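Local structure of group 3 allergen SMIPP-S Yv6023A04 (Sarcoptes scabiei type hominis, 3H7O) at residues 177-185 / 196-204. The protein belongs to the trypsin-like serine peptidase family but, as an inactivated protease paralogue of the scabies mite, probably lacks proteolytic activity. The protein carries 3 engineered substitutions. Numbering follows the deposited sequence.
Sequences SLESGDAGD and VAAYFPKRP. With SO4 (sulfate ion), chain D.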
loop_
_atom_site.group_PDB
_atom_site.type_symbol
_atom_site.label_atom_id
_atom_site.label_comp_id
_atom_site.label_asym_id
_atom_site.label_seq_id
_atom_site.Cartn_x
_atom_site.Cartn_y
_atom_site.Cartn_z
ATOM N N SER A 177 -5.690 -3.125 13.866
ATOM C CA SER A 177 -4.520 -3.791 13.295
ATOM C C SER A 177 -4.739 -4.030 11.813
ATOM O O SER A 177 -5.844 -4.378 11.394
ATOM C CB SER A 177 -4.256 -5.135 13.973
ATOM O OG SER A 177 -4.180 -5.005 15.376
ATOM N N LEU A 178 -3.680 -3.853 11.027
ATOM C CA LEU A 178 -3.717 -4.167 9.603
ATOM C C LEU A 178 -3.552 -5.671 9.404
ATOM O O LEU A 178 -3.013 -6.366 10.273
ATOM C CB LEU A 178 -2.629 -3.394 8.838
ATOM C CG LEU A 178 -2.600 -1.864 8.960
ATOM C CD1 LEU A 178 -1.429 -1.267 8.183
ATOM C CD2 LEU A 178 -3.906 -1.223 8.521
ATOM N N GLU A 179 -4.028 -6.167 8.266
ATOM C CA GLU A 179 -3.895 -7.580 7.914
ATOM C C GLU A 179 -2.823 -7.768 6.839
ATOM O O GLU A 179 -2.320 -6.792 6.280
ATOM C CB GLU A 179 -5.241 -8.139 7.446
ATOM C CG GLU A 179 -6.259 -8.328 8.569
ATOM C CD GLU A 179 -7.650 -8.701 8.071
ATOM O OE1 GLU A 179 -7.872 -8.769 6.842
ATOM O OE2 GLU A 179 -8.533 -8.923 8.922
ATOM N N SER A 180 -2.474 -9.020 6.547
ATOM C CA SER A 180 -1.449 -9.306 5.541
ATOM C C SER A 180 -1.797 -8.707 4.174
ATOM O O SER A 180 -0.914 -8.247 3.460
ATOM C CB SER A 180 -1.196 -10.810 5.425
ATOM O OG SER A 180 -2.311 -11.462 4.851
ATOM N N GLY A 181 -3.085 -8.706 3.832
ATOM C CA GLY A 181 -3.580 -8.086 2.598
ATOM C C GLY A 181 -3.488 -6.568 2.569
ATOM O O GLY A 181 -3.695 -5.947 1.519
ATOM N N ASP A 182 -3.173 -5.964 3.716
ATOM C CA ASP A 182 -2.998 -4.516 3.804
ATOM C C ASP A 182 -1.585 -4.044 3.450
ATOM O O ASP A 182 -1.313 -2.845 3.449
ATOM C CB ASP A 182 -3.408 -3.997 5.186
ATOM C CG ASP A 182 -4.912 -3.979 5.377
ATOM O OD1 ASP A 182 -5.610 -3.351 4.550
ATOM O OD2 ASP A 182 -5.396 -4.586 6.356
ATOM N N ALA A 183 -0.688 -4.985 3.156
ATOM C CA ALA A 183 0.620 -4.639 2.608
ATOM C C ALA A 183 0.388 -3.817 1.348
ATOM O O ALA A 183 -0.477 -4.151 0.537
ATOM C CB ALA A 183 1.418 -5.891 2.281
ATOM N N GLY A 184 1.144 -2.734 1.195
ATOM C CA GLY A 184 0.999 -1.876 0.029
ATOM C C GLY A 184 -0.071 -0.802 0.152
ATOM O O GLY A 184 -0.200 0.043 -0.739
ATOM N N ASP A 185 -0.837 -0.822 1.248
ATOM C CA ASP A 185 -1.894 0.177 1.475
ATOM C C ASP A 185 -1.350 1.606 1.438
ATOM O O ASP A 185 -0.355 1.907 2.097
ATOM C CB ASP A 185 -2.602 -0.038 2.818
ATOM C CG ASP A 185 -3.679 -1.113 2.772
ATOM O OD1 ASP A 185 -3.789 -1.866 1.776
ATOM O OD2 ASP A 185 -4.423 -1.212 3.772
ATOM N N VAL A 196 3.752 3.642 2.393
ATOM C CA VAL A 196 3.200 2.425 1.810
ATOM C C VAL A 196 3.276 1.387 2.919
ATOM O O VAL A 196 4.363 1.119 3.439
ATOM C CB VAL A 196 4.035 1.934 0.594
ATOM C CG1 VAL A 196 3.510 0.601 0.071
ATOM C CG2 VAL A 196 4.036 2.975 -0.521
ATOM N N ALA A 197 2.132 0.819 3.299
ATOM C CA ALA A 197 2.102 -0.125 4.415
ATOM C C ALA A 197 3.014 -1.330 4.189
ATOM O O ALA A 197 3.030 -1.929 3.108
ATOM C CB ALA A 197 0.677 -0.577 4.710
ATOM N N ALA A 198 3.795 -1.649 5.215
ATOM C CA ALA A 198 4.556 -2.885 5.264
ATOM C C ALA A 198 3.757 -3.860 6.110
ATOM O O ALA A 198 2.832 -3.450 6.821
ATOM C CB ALA A 198 5.929 -2.636 5.875
ATOM N N TYR A 199 4.079 -5.148 6.015
ATOM C CA TYR A 199 3.487 -6.142 6.901
ATOM C C TYR A 199 4.476 -7.247 7.246
ATOM O O TYR A 199 5.063 -7.869 6.357
ATOM C CB TYR A 199 2.191 -6.731 6.320
ATOM C CG TYR A 199 1.473 -7.644 7.293
ATOM C CD1 TYR A 199 0.580 -7.131 8.232
ATOM C CD2 TYR A 199 1.704 -9.019 7.286
ATOM C CE1 TYR A 199 -0.071 -7.965 9.135
ATOM C CE2 TYR A 199 1.056 -9.861 8.180
ATOM C CZ TYR A 199 0.172 -9.329 9.099
ATOM O OH TYR A 199 -0.464 -10.166 9.981
ATOM N N PHE A 200 4.649 -7.477 8.544
ATOM C CA PHE A 200 5.524 -8.524 9.053
ATOM C C PHE A 200 4.694 -9.571 9.795
ATOM O O PHE A 200 4.237 -9.322 10.911
ATOM C CB PHE A 200 6.593 -7.928 9.975
ATOM C CG PHE A 200 7.581 -7.052 9.266
ATOM C CD1 PHE A 200 8.785 -7.576 8.798
ATOM C CD2 PHE A 200 7.307 -5.702 9.053
ATOM C CE1 PHE A 200 9.702 -6.768 8.134
ATOM C CE2 PHE A 200 8.214 -4.889 8.388
ATOM C CZ PHE A 200 9.415 -5.423 7.929
ATOM N N PRO A 201 4.485 -10.743 9.167
ATOM C CA PRO A 201 3.670 -11.821 9.745
ATOM C C PRO A 201 4.142 -12.292 11.125
ATOM O O PRO A 201 3.324 -12.718 11.943
ATOM C CB PRO A 201 3.802 -12.957 8.718
ATOM C CG PRO A 201 4.979 -12.587 7.861
ATOM C CD PRO A 201 4.974 -11.098 7.823
ATOM N N LYS A 202 5.446 -12.209 11.381
ATOM C CA LYS A 202 6.012 -12.708 12.637
ATOM C C LYS A 202 6.129 -11.639 13.728
ATOM O O LYS A 202 6.733 -11.881 14.775
ATOM C CB LYS A 202 7.366 -13.381 12.380
ATOM C CG LYS A 202 7.248 -14.690 11.616
ATOM C CD LYS A 202 8.603 -15.232 11.192
ATOM C CE LYS A 202 8.446 -16.475 10.317
ATOM N NZ LYS A 202 7.712 -16.194 9.042
ATOM N N ARG A 203 5.531 -10.473 13.489
ATOM C CA ARG A 203 5.591 -9.354 14.431
ATOM C C ARG A 203 5.001 -9.709 15.801
ATOM O O ARG A 203 4.128 -10.579 15.894
ATOM C CB ARG A 203 4.895 -8.124 13.849
ATOM C CG ARG A 203 3.379 -8.156 13.918
ATOM C CD ARG A 203 2.801 -7.025 13.108
ATOM N NE ARG A 203 1.497 -6.599 13.603
ATOM C CZ ARG A 203 0.675 -5.789 12.942
ATOM N NH1 ARG A 203 1.011 -5.324 11.745
ATOM N NH2 ARG A 203 -0.487 -5.453 13.479
ATOM N N PRO A 204 5.480 -9.043 16.868
ATOM C CA PRO A 204 4.981 -9.380 18.194
ATOM C C PRO A 204 3.573 -8.846 18.412
ATOM O O PRO A 204 3.146 -7.919 17.728
ATOM C CB PRO A 204 5.958 -8.666 19.140
ATOM C CG PRO A 204 7.084 -8.203 18.290
ATOM C CD PRO A 204 6.512 -7.997 16.933
HETATM S S SO4 D . -2.253 -7.974 17.745
HETATM O O1 SO4 D . -2.894 -7.018 18.642
HETATM O O2 SO4 D . -2.757 -7.785 16.388
HETATM O O3 SO4 D . -2.536 -9.336 18.190
HETATM O O4 SO4 D . -0.815 -7.749 17.769
#
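Tyr199 lays one face of its ring against the backbone of Glu179 and Ser180. Ser180 CA sits almost centrally over it, 3.6 Å from the centroid and 11° off the ring normal, a CH-pi contact; Glu179 C lies nearer the rim. CG of Tyr199 lies opposite the backbone N (chi1 -173°), which turns the ring toward the 177-185 loop, and its CE1 edge meets Leu178 O at 3.5 Å, close to the ring plane. Ser180 CB adds a touch on CE2, while Ser180 OG is hydrogen-bonded to Asp131. The extended Arg203 side chain brings the edge of its guanidinium to Ser177 CB, 3.8 Å from NH2; NH1 forms a salt bridge with Glu209, and Ser177 OG donates to a sulfate. Further in, Ala197 CB is wedged 3.3 Å from Asp182 O and also packs on Asp185 CB and, more loosely, Leu178 CD1. Two backbone hydrogen bonds close this end: Gly184 N to Ala197 O (2.8 Å) and Ala197 N to Asp185 O (3.0 Å). Asp182 OD2 accepts the N-H of Glu179 on its anti lone pair, tying the 3-10 segment 180-182 back to the residue before it. By alignment with trypsin, 177-183 and 198-203 probably supply two walls of the S1 pocket: Ala183, touching His43, stands where active relatives carry the serine nucleophile, and the Tyr199 ring bridges the walls, consistent with an obstructed specificity pocket.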